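Local coordinates for putative cytoplasmic protein (Salmonella typhimurium LT2, PDB 2Q02) that is of unproven function but binds a zinc ion in a xylose isomerase-like TIM barrel and may be an isomerase, at residues C10-I15 / E37-M42; L169-H174 / M224-Q229; L195-G200 / A243-S248. One frame throughout, in Å; residues are numbered along the deposited sequence.

Interaction 1. Residues C10-I15 / E37-M42; sequences CINRKI and ELRNDM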
loop_
_atom_site.group_PDB
_atom_site.type_symbol
_atom_site.label_atom_id
_atom_site.label_comp_id
_atom_site.label_asym_id
_atom_site.label_seq_id
_atom_site.Cartn_x
_atom_site.Cartn_y
_atom_site.Cartn_z
ATOM N N CYS A 10 5.921 -8.454 2.169
ATOM C CA CYS A 10 4.774 -8.190 3.073
ATOM C C CYS A 10 3.497 -8.625 2.375
ATOM O O CYS A 10 3.334 -8.433 1.173
ATOM C CB CYS A 10 4.695 -6.684 3.393
ATOM S SG CYS A 10 3.340 -6.127 4.475
ATOM N N ILE A 11 2.590 -9.236 3.114
ATOM C CA ILE A 11 1.342 -9.651 2.515
ATOM C C ILE A 11 0.237 -8.711 2.973
ATOM O O ILE A 11 -0.093 -8.637 4.165
ATOM C CB ILE A 11 0.991 -11.114 2.847
ATOM C CG1 ILE A 11 2.222 -12.036 2.681
ATOM C CG2 ILE A 11 -0.194 -11.580 1.985
ATOM C CD1 ILE A 11 2.878 -12.001 1.313
ATOM N N ASN A 12 -0.329 -7.996 2.011
ATOM C CA ASN A 12 -1.481 -7.155 2.264
ATOM C C ASN A 12 -2.752 -8.041 2.404
ATOM O O ASN A 12 -2.966 -8.996 1.628
ATOM C CB ASN A 12 -1.616 -6.109 1.141
ATOM C CG ASN A 12 -2.613 -5.017 1.469
ATOM O OD1 ASN A 12 -3.779 -5.306 1.731
ATOM N ND2 ASN A 12 -2.166 -3.752 1.434
ATOM N N ARG A 13 -3.591 -7.710 3.390
ATOM C CA ARG A 13 -4.786 -8.505 3.670
ATOM C C ARG A 13 -5.847 -8.501 2.560
ATOM O O ARG A 13 -6.756 -9.330 2.599
ATOM C CB ARG A 13 -5.433 -8.092 4.995
ATOM C CG ARG A 13 -6.444 -9.110 5.492
ATOM C CD ARG A 13 -7.195 -8.670 6.742
ATOM N NE ARG A 13 -8.180 -9.688 7.157
ATOM C CZ ARG A 13 -9.310 -9.440 7.814
ATOM N NH1 ARG A 13 -9.628 -8.203 8.165
ATOM N NH2 ARG A 13 -10.126 -10.437 8.128
ATOM N N LYS A 14 -5.747 -7.592 1.578
ATOM C CA LYS A 14 -6.707 -7.590 0.457
ATOM C C LYS A 14 -6.684 -8.885 -0.356
ATOM O O LYS A 14 -7.660 -9.191 -1.032
ATOM C CB LYS A 14 -6.486 -6.398 -0.485
ATOM C CG LYS A 14 -7.756 -5.974 -1.275
ATOM C CD LYS A 14 -8.632 -5.014 -0.476
ATOM C CE LYS A 14 -10.000 -4.807 -1.119
ATOM N NZ LYS A 14 -11.158 -4.665 -0.145
ATOM N N ILE A 15 -5.570 -9.626 -0.294
ATOM C CA ILE A 15 -5.421 -10.913 -1.002
ATOM C C ILE A 15 -6.316 -12.029 -0.430
ATOM O O ILE A 15 -6.583 -13.021 -1.100
ATOM C CB ILE A 15 -3.919 -11.364 -1.020
ATOM C CG1 ILE A 15 -3.648 -12.384 -2.117
ATOM C CG2 ILE A 15 -3.463 -11.903 0.338
ATOM C CD1 ILE A 15 -2.165 -12.585 -2.386
ATOM N N GLU A 37 -0.160 -6.188 6.177
ATOM C CA GLU A 37 -0.897 -4.943 6.262
ATOM C C GLU A 37 -2.342 -5.284 6.577
ATOM O O GLU A 37 -2.913 -6.204 5.974
ATOM C CB GLU A 37 -0.874 -4.203 4.919
ATOM C CG GLU A 37 0.493 -3.713 4.457
ATOM C CD GLU A 37 0.400 -2.922 3.163
ATOM O OE1 GLU A 37 0.481 -3.572 2.081
ATOM O OE2 GLU A 37 0.211 -1.670 3.233
ATOM N N LEU A 38 -2.944 -4.533 7.488
ATOM C CA LEU A 38 -4.387 -4.623 7.726
ATOM C C LEU A 38 -5.114 -3.506 6.969
ATOM O O LEU A 38 -4.482 -2.648 6.354
ATOM C CB LEU A 38 -4.699 -4.602 9.229
ATOM C CG LEU A 38 -4.260 -5.831 10.049
ATOM C CD1 LEU A 38 -4.632 -5.665 11.504
ATOM C CD2 LEU A 38 -4.842 -7.128 9.511
ATOM N N ARG A 39 -6.447 -3.535 6.992
ATOM C CA ARG A 39 -7.252 -2.629 6.174
ATOM C C ARG A 39 -8.671 -2.351 6.734
ATOM O O ARG A 39 -9.328 -3.236 7.315
ATOM C CB ARG A 39 -7.424 -3.210 4.762
ATOM C CG ARG A 39 -6.189 -3.838 4.091
ATOM C CD ARG A 39 -6.588 -4.326 2.700
ATOM N NE ARG A 39 -7.181 -3.221 1.957
ATOM C CZ ARG A 39 -6.509 -2.383 1.169
ATOM N NH1 ARG A 39 -5.213 -2.534 0.931
ATOM N NH2 ARG A 39 -7.147 -1.398 0.582
ATOM N N ASN A 40 -9.164 -1.136 6.508
ATOM C CA ASN A 40 -10.521 -0.775 6.965
ATOM C C ASN A 40 -11.619 -1.018 5.903
ATOM O O ASN A 40 -12.779 -0.688 6.135
ATOM C CB ASN A 40 -10.590 0.676 7.461
ATOM C CG ASN A 40 -10.525 1.672 6.337
ATOM O OD1 ASN A 40 -10.095 1.336 5.231
ATOM N ND2 ASN A 40 -10.948 2.913 6.606
ATOM N N ASP A 41 -11.254 -1.616 4.760
ATOM C CA ASP A 41 -12.219 -1.835 3.671
ATOM C C ASP A 41 -12.417 -3.321 3.331
ATOM O O ASP A 41 -12.765 -3.679 2.198
ATOM C CB ASP A 41 -11.840 -1.039 2.421
ATOM C CG ASP A 41 -10.489 -1.398 1.881
ATOM O OD1 ASP A 41 -9.885 -2.379 2.349
ATOM O OD2 ASP A 41 -10.046 -0.678 0.971
HETATM N N MSE A 42 -12.226 -4.179 4.325
HETATM C CA MSE A 42 -12.550 -5.586 4.187
HETATM C C MSE A 42 -14.044 -5.748 4.327
HETATM O O MSE A 42 -14.733 -4.781 4.667
HETATM C CB MSE A 42 -11.835 -6.372 5.268
HETATM C CG MSE A 42 -10.343 -6.078 5.317
HETATM SE SE MSE A 42 -9.312 -6.802 3.815
HETATM C CE MSE A 42 -10.034 -6.074 2.343
HETATM O O HOH W 1 -7.921 -5.496 8.423
#
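Cys10 meets Glu37 through its sulfur: SG lies anti to the backbone N (chi1 179°) and touches Glu37 CG at 3.7 Å. One residue on, Ile11 O accepts from Glu37 N at 3.2 Å.

The amide of Asn12 has partners at both ends. Its OD1 accepts from Arg39 NH1 at 3.2 Å, the donor tilted from the amide plane, and also from Lys14 N in that plane, on a lone pair, which closes an Asx turn. Its ND2 makes a weak bond to Glu37 OE1 at 2.7 Å, with amide and carboxylate planes 77° apart. Glu37 OE2 is bonded to Thr69 and Asn71, among others.

Arg13 N gives its hydrogen to Glu37 O. This bond and the one to Ile11 O flank Asn12, whose bridge with Glu37 is parallel, and the strand segments run 12° apart. The Arg13 side chain extends from CG to NE across the selenomethionine Met42, and its CD packs on Leu38 CD2 at 3.9 Å. A water accepts from both Arg13 NH1 and Arg39 N, while Asp49 forms a salt bridge with Arg13 NH2. Lys14 lays CD over one face of the Arg39 guanidinium, 3.4 Å from Arg39 NE; that guanidinium grips Asp41 side-on with NE and NH2. A long salt bridge, Lys14 NZ to Asp41 OD1 at 3.6 Å, extends the network.

The pair belongs to a beta-alpha-beta unit: helix 21-30 covers Ile11 and Arg13, strand 66-73 continues the sheet beyond 35-39, and strand 242-244 flanks 9-12.

Interaction 2. Residues L169-H174 / M224-Q229; sequences LDTFHH and MQNYQQ. With ZN (zinc ion), chain E.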
loop_
_atom_site.group_PDB
_atom_site.type_symbol
_atom_site.label_atom_id
_atom_site.label_comp_id
_atom_site.label_asym_id
_atom_site.label_seq_id
_atom_site.Cartn_x
_atom_site.Cartn_y
_atom_site.Cartn_z
ATOM N N LEU A 169 4.865 3.843 -3.093
ATOM C CA LEU A 169 4.911 3.627 -4.517
ATOM C C LEU A 169 4.124 2.345 -4.849
ATOM O O LEU A 169 4.493 1.241 -4.460
ATOM C CB LEU A 169 6.373 3.539 -4.978
ATOM C CG LEU A 169 6.694 3.777 -6.456
ATOM C CD1 LEU A 169 8.196 3.657 -6.620
ATOM C CD2 LEU A 169 5.974 2.814 -7.404
ATOM N N ASP A 170 3.042 2.506 -5.577
ATOM C CA ASP A 170 2.228 1.386 -5.995
ATOM C C ASP A 170 2.407 1.163 -7.520
ATOM O O ASP A 170 2.140 2.066 -8.323
ATOM C CB ASP A 170 0.803 1.732 -5.625
ATOM C CG ASP A 170 -0.130 0.610 -5.827
ATOM O OD1 ASP A 170 -0.133 0.062 -6.943
ATOM O OD2 ASP A 170 -0.865 0.297 -4.874
ATOM N N THR A 171 2.891 -0.016 -7.920
ATOM C CA THR A 171 3.266 -0.245 -9.328
ATOM C C THR A 171 2.094 -0.057 -10.305
ATOM O O THR A 171 2.303 0.357 -11.439
ATOM C CB THR A 171 3.838 -1.635 -9.568
ATOM O OG1 THR A 171 2.888 -2.613 -9.129
ATOM C CG2 THR A 171 5.176 -1.809 -8.841
ATOM N N PHE A 172 0.880 -0.362 -9.863
ATOM C CA PHE A 172 -0.314 -0.109 -10.655
ATOM C C PHE A 172 -0.526 1.385 -10.872
ATOM O O PHE A 172 -0.834 1.837 -11.995
ATOM C CB PHE A 172 -1.539 -0.700 -9.962
ATOM C CG PHE A 172 -2.855 -0.296 -10.576
ATOM C CD1 PHE A 172 -3.525 0.838 -10.139
ATOM C CD2 PHE A 172 -3.455 -1.089 -11.557
ATOM C CE1 PHE A 172 -4.775 1.187 -10.697
ATOM C CE2 PHE A 172 -4.698 -0.754 -12.105
ATOM C CZ PHE A 172 -5.362 0.377 -11.673
ATOM N N HIS A 173 -0.390 2.143 -9.789
ATOM C CA HIS A 173 -0.624 3.584 -9.865
ATOM C C HIS A 173 0.472 4.290 -10.660
ATOM O O HIS A 173 0.180 5.238 -11.388
ATOM C CB HIS A 173 -0.889 4.196 -8.485
ATOM C CG HIS A 173 -2.178 3.726 -7.888
ATOM N ND1 HIS A 173 -3.403 3.993 -8.468
ATOM C CD2 HIS A 173 -2.435 2.966 -6.797
ATOM C CE1 HIS A 173 -4.361 3.437 -7.742
ATOM N NE2 HIS A 173 -3.802 2.816 -6.720
ATOM N N HIS A 174 1.704 3.801 -10.558
ATOM C CA HIS A 174 2.776 4.244 -11.442
ATOM C C HIS A 174 2.428 3.961 -12.917
ATOM O O HIS A 174 2.628 4.805 -13.810
ATOM C CB HIS A 174 4.095 3.533 -11.078
ATOM C CG HIS A 174 5.245 3.848 -11.993
ATOM N ND1 HIS A 174 6.140 4.870 -11.747
ATOM C CD2 HIS A 174 5.656 3.261 -13.146
ATOM C CE1 HIS A 174 7.034 4.912 -12.718
ATOM N NE2 HIS A 174 6.762 3.948 -13.581
HETATM N N MSE A 224 2.141 -4.575 -16.664
HETATM C CA MSE A 224 2.594 -3.327 -16.060
HETATM C C MSE A 224 4.100 -3.211 -15.811
HETATM O O MSE A 224 4.553 -2.167 -15.325
HETATM C CB MSE A 224 1.829 -3.089 -14.763
HETATM C CG MSE A 224 0.356 -3.257 -14.944
HETATM SE SE MSE A 224 -0.603 -2.364 -13.591
HETATM C CE MSE A 224 -2.148 -2.144 -14.558
ATOM N N GLN A 225 4.861 -4.253 -16.148
ATOM C CA GLN A 225 6.313 -4.257 -15.986
ATOM C C GLN A 225 6.754 -4.209 -14.517
ATOM O O GLN A 225 7.664 -3.469 -14.162
ATOM C CB GLN A 225 6.970 -3.115 -16.789
ATOM C CG GLN A 225 7.043 -3.393 -18.289
ATOM C CD GLN A 225 7.997 -2.451 -19.019
ATOM O OE1 GLN A 225 9.193 -2.721 -19.124
ATOM N NE2 GLN A 225 7.464 -1.343 -19.528
ATOM N N ASN A 226 6.117 -5.004 -13.663
ATOM C CA ASN A 226 6.526 -5.048 -12.258
ATOM C C ASN A 226 7.983 -5.497 -12.090
ATOM O O ASN A 226 8.710 -4.871 -11.339
ATOM C CB ASN A 226 5.603 -5.949 -11.425
ATOM C CG ASN A 226 4.277 -5.289 -11.110
ATOM O OD1 ASN A 226 4.023 -4.867 -9.980
ATOM N ND2 ASN A 226 3.426 -5.191 -12.117
ATOM N N TYR A 227 8.395 -6.562 -12.795
ATOM C CA TYR A 227 9.765 -7.078 -12.695
ATOM C C TYR A 227 10.730 -5.951 -12.951
ATOM O O TYR A 227 11.686 -5.777 -12.199
ATOM C CB TYR A 227 10.043 -8.225 -13.695
ATOM C CG TYR A 227 11.405 -8.926 -13.504
ATOM C CD1 TYR A 227 11.549 -9.979 -12.602
ATOM C CD2 TYR A 227 12.543 -8.529 -14.226
ATOM C CE1 TYR A 227 12.789 -10.627 -12.418
ATOM C CE2 TYR A 227 13.788 -9.165 -14.048
ATOM C CZ TYR A 227 13.909 -10.217 -13.136
ATOM O OH TYR A 227 15.136 -10.863 -12.930
ATOM N N GLN A 228 10.454 -5.180 -14.000
ATOM C CA GLN A 228 11.325 -4.075 -14.394
ATOM C C GLN A 228 11.216 -2.877 -13.462
ATOM O O GLN A 228 12.216 -2.206 -13.206
ATOM C CB GLN A 228 11.051 -3.642 -15.834
ATOM C CG GLN A 228 11.461 -4.674 -16.883
ATOM C CD GLN A 228 10.304 -5.525 -17.408
ATOM O OE1 GLN A 228 9.299 -5.756 -16.727
ATOM N NE2 GLN A 228 10.454 -5.994 -18.641
ATOM N N GLN A 229 10.026 -2.609 -12.943
ATOM C CA GLN A 229 9.874 -1.529 -11.953
ATOM C C GLN A 229 10.630 -1.874 -10.675
ATOM O O GLN A 229 11.227 -1.002 -10.070
ATOM C CB GLN A 229 8.412 -1.251 -11.610
ATOM C CG GLN A 229 7.636 -0.465 -12.649
ATOM C CD GLN A 229 6.298 0.019 -12.080
ATOM O OE1 GLN A 229 6.271 0.721 -11.059
ATOM N NE2 GLN A 229 5.188 -0.371 -12.717
HETATM ZN ZN ZN E . -1.527 0.461 -3.046
#
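The end of barrel strand 166-170 and the helical turn that follows it directly meet the start of helix 226-235 here, beside the zinc site of the TIM barrel. Across the contact the polar work falls to Thr171. Its OG1 occupies the position between backbone N and carbonyl carbon (chi1 56°) and donates to Asn226 OD1 at 2.7 Å, 31° out of the amide plane. The amide's other end, Asn226 ND2, bonds to Asp222. Gln229 reaches the same threonine from farther along its helix: Gln229 NE2 donates to Thr171 O at 3.2 Å, nearly straight at 174°, and its second bond goes back to Met224 O, also at 3.2 Å. Both acceptors lie in the Gln229 amide plane. Gln229 OE1 then rests against His174, 3.3 Å from His174 CD2, the two side chains sliding past each other in opposite directions.

The apolar end belongs to Phe172 and the selenomethionine Met224. Met224 CE approaches Phe172 CD2 at 3.4 Å, and Met224 SE stands 4.9 Å from the Phe172 ring centroid, an oblique Met-aromatic contact.

Just before Thr171, Asp170 is the N-cap of helix 171-176, and its OD1 accepts a weak capping bond from Phe172 N. The other carboxylate oxygen, Asp170 OD2, binds the zinc ion at 1.9 Å; Glu139, His197 and Glu245 complete the protein part of the metal site.

With NE2 of Gln229 bonded to a backbone carbonyl in each segment, a buried amide has its rotation set and joins Thr171, the residue that follows the zinc ligand Asp170, to the loop before helix 226-235.

Interaction 3. Residues L195-G200 / A243-S248; sequences LVHLSG and AFEPFS. With ZN (zinc ion), chain E.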
loop_
_atom_site.group_PDB
_atom_site.type_symbol
_atom_site.label_atom_id
_atom_site.label_comp_id
_atom_site.label_asym_id
_atom_site.label_seq_id
_atom_site.Cartn_x
_atom_site.Cartn_y
_atom_site.Cartn_z
ATOM N N LEU A 195 7.319 2.489 1.188
ATOM C CA LEU A 195 6.786 1.165 0.915
ATOM C C LEU A 195 6.467 1.040 -0.555
ATOM O O LEU A 195 6.253 2.047 -1.229
ATOM C CB LEU A 195 5.535 0.963 1.732
ATOM C CG LEU A 195 4.770 -0.338 1.618
ATOM C CD1 LEU A 195 5.603 -1.445 2.128
ATOM C CD2 LEU A 195 3.467 -0.232 2.425
ATOM N N VAL A 196 6.456 -0.194 -1.051
ATOM C CA VAL A 196 6.050 -0.461 -2.434
ATOM C C VAL A 196 4.932 -1.499 -2.447
ATOM O O VAL A 196 5.007 -2.499 -1.725
ATOM C CB VAL A 196 7.233 -0.934 -3.322
ATOM C CG1 VAL A 196 6.763 -1.257 -4.712
ATOM C CG2 VAL A 196 8.335 0.144 -3.365
ATOM N N HIS A 197 3.892 -1.214 -3.240
ATOM C CA HIS A 197 2.749 -2.090 -3.426
ATOM C C HIS A 197 2.837 -2.712 -4.827
ATOM O O HIS A 197 2.913 -1.988 -5.838
ATOM C CB HIS A 197 1.420 -1.330 -3.306
ATOM C CG HIS A 197 0.927 -1.151 -1.903
ATOM N ND1 HIS A 197 -0.217 -0.448 -1.612
ATOM C CD2 HIS A 197 1.425 -1.562 -0.712
ATOM C CE1 HIS A 197 -0.413 -0.441 -0.305
ATOM N NE2 HIS A 197 0.571 -1.108 0.266
ATOM N N LEU A 198 2.825 -4.048 -4.870
ATOM C CA LEU A 198 2.963 -4.811 -6.091
ATOM C C LEU A 198 1.644 -5.539 -6.346
ATOM O O LEU A 198 0.929 -5.963 -5.413
ATOM C CB LEU A 198 4.100 -5.837 -5.990
ATOM C CG LEU A 198 5.535 -5.404 -5.644
ATOM C CD1 LEU A 198 6.453 -6.639 -5.455
ATOM C CD2 LEU A 198 6.087 -4.481 -6.703
ATOM N N SER A 199 1.323 -5.628 -7.634
ATOM C CA SER A 199 0.210 -6.409 -8.136
ATOM C C SER A 199 0.384 -6.416 -9.635
ATOM O O SER A 199 1.054 -5.533 -10.191
ATOM C CB SER A 199 -1.152 -5.829 -7.739
ATOM O OG SER A 199 -1.592 -4.843 -8.635
ATOM N N GLY A 200 -0.182 -7.430 -10.273
ATOM C CA GLY A 200 -0.097 -7.565 -11.711
ATOM C C GLY A 200 -1.460 -7.370 -12.330
ATOM O O GLY A 200 -2.474 -7.535 -11.659
ATOM N N ALA A 243 5.223 -5.199 -0.729
ATOM C CA ALA A 243 3.963 -5.736 -0.218
ATOM C C ALA A 243 3.074 -6.031 -1.390
ATOM O O ALA A 243 2.912 -5.178 -2.249
ATOM C CB ALA A 243 3.271 -4.725 0.698
ATOM N N PHE A 244 2.489 -7.231 -1.400
ATOM C CA PHE A 244 1.602 -7.681 -2.460
ATOM C C PHE A 244 0.175 -7.228 -2.148
ATOM O O PHE A 244 -0.339 -7.529 -1.067
ATOM C CB PHE A 244 1.682 -9.211 -2.616
ATOM C CG PHE A 244 2.979 -9.683 -3.223
ATOM C CD1 PHE A 244 3.237 -9.491 -4.574
ATOM C CD2 PHE A 244 3.953 -10.301 -2.441
ATOM C CE1 PHE A 244 4.444 -9.910 -5.140
ATOM C CE2 PHE A 244 5.163 -10.751 -3.006
ATOM C CZ PHE A 244 5.410 -10.545 -4.352
ATOM N N GLU A 245 -0.433 -6.480 -3.084
ATOM C CA GLU A 245 -1.754 -5.853 -2.881
ATOM C C GLU A 245 -2.672 -6.023 -4.119
ATOM O O GLU A 245 -2.937 -5.079 -4.850
ATOM C CB GLU A 245 -1.613 -4.362 -2.484
ATOM C CG GLU A 245 -2.949 -3.678 -2.101
ATOM C CD GLU A 245 -2.886 -2.149 -2.081
ATOM O OE1 GLU A 245 -2.255 -1.547 -2.973
ATOM O OE2 GLU A 245 -3.492 -1.525 -1.186
ATOM N N PRO A 246 -3.149 -7.241 -4.359
ATOM C CA PRO A 246 -4.203 -7.421 -5.342
ATOM C C PRO A 246 -5.589 -6.945 -4.841
ATOM O O PRO A 246 -5.816 -6.870 -3.628
ATOM C CB PRO A 246 -4.188 -8.929 -5.563
ATOM C CG PRO A 246 -3.776 -9.470 -4.278
ATOM C CD PRO A 246 -2.747 -8.521 -3.757
ATOM N N PHE A 247 -6.492 -6.628 -5.779
ATOM C CA PHE A 247 -7.862 -6.127 -5.472
ATOM C C PHE A 247 -9.027 -6.893 -6.136
ATOM O O PHE A 247 -10.185 -6.746 -5.723
ATOM C CB PHE A 247 -7.992 -4.677 -5.934
ATOM C CG PHE A 247 -7.552 -3.683 -4.941
ATOM C CD1 PHE A 247 -8.440 -3.206 -3.988
ATOM C CD2 PHE A 247 -6.255 -3.181 -4.976
ATOM C CE1 PHE A 247 -8.039 -2.264 -3.050
ATOM C CE2 PHE A 247 -5.840 -2.228 -4.059
ATOM C CZ PHE A 247 -6.738 -1.766 -3.089
ATOM N N SER A 248 -8.736 -7.659 -7.180
ATOM C CA SER A 248 -9.791 -8.295 -7.979
ATOM C C SER A 248 -10.793 -9.121 -7.171
ATOM O O SER A 248 -10.448 -9.724 -6.161
ATOM C CB SER A 248 -9.155 -9.207 -9.034
ATOM O OG SER A 248 -10.139 -10.003 -9.651
HETATM ZN ZN ZN E . -1.527 0.461 -3.046
#
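Glu245 OE1 is gripped by the zinc ion at 2.1 Å and by a hydrogen bond from Arg215 NH2, while His197 ND1 binds the same metal, also at 2.1 Å. The two ligand atoms, OE1 of Glu245 and ND1 of His197, come within 2.7 Å of each other because both bind the ion; no hydrogen bond joins them. Glu245 CG stands anti to the backbone N (chi1 -174°) and CB sits over one face of the imidazole, the ring and carboxylate planes being 63° apart. Each ligand has a second-shell partner: Arg39 forms a salt bridge with Glu245 OE2, and Glu37 accepts from His197 NE2, which would tend to make the imidazole a stronger donor to the metal.

The backbones beneath are strands 193-198 and 242-244 of the TIM barrel, parallel neighbours bridged at His197 with Ala243 and at Leu198 with Phe244. Ala243 N donates to Val196 O at 2.9 Å, and Leu198 N to Ala243 O at the same distance. Past the second strand's end the pairing persists, as Glu245 N reaches Leu198 O at 2.7 Å and 174°.

On the metal-side face, Ala243 CB packs 3.9 Å from His197 CD2. The other face carries Leu198 and Phe244, whose CD1 and CE1 respectively meet at 3.9 Å under helix 256-271, where Leu270 touches both side chains.

In the fold
Interactions 2 and 3 share the zinc ion, 169-174 supplying Asp170 and 195-200 with 243-248 supplying His197 and Glu245; Glu139 is the fourth protein ligand. Their centres lie 9 Å apart, and strands 166-170 and 193-198 are neighbours, with Leu169 O 2.8 Å from His197 N. Interaction 1 supplies two second-shell groups, Glu37 and Arg39, the latter with NH1 2.9 Å from Glu245 OE2. Separately, Cys10 O lies 3.0 Å from Phe244 N, where strands 9-12 and 242-244 close the barrel. Interactions 1 and 2 do not touch, with centres 19 Å apart and nearest atoms about 8 Å, so interaction 3 joins them around the metal site.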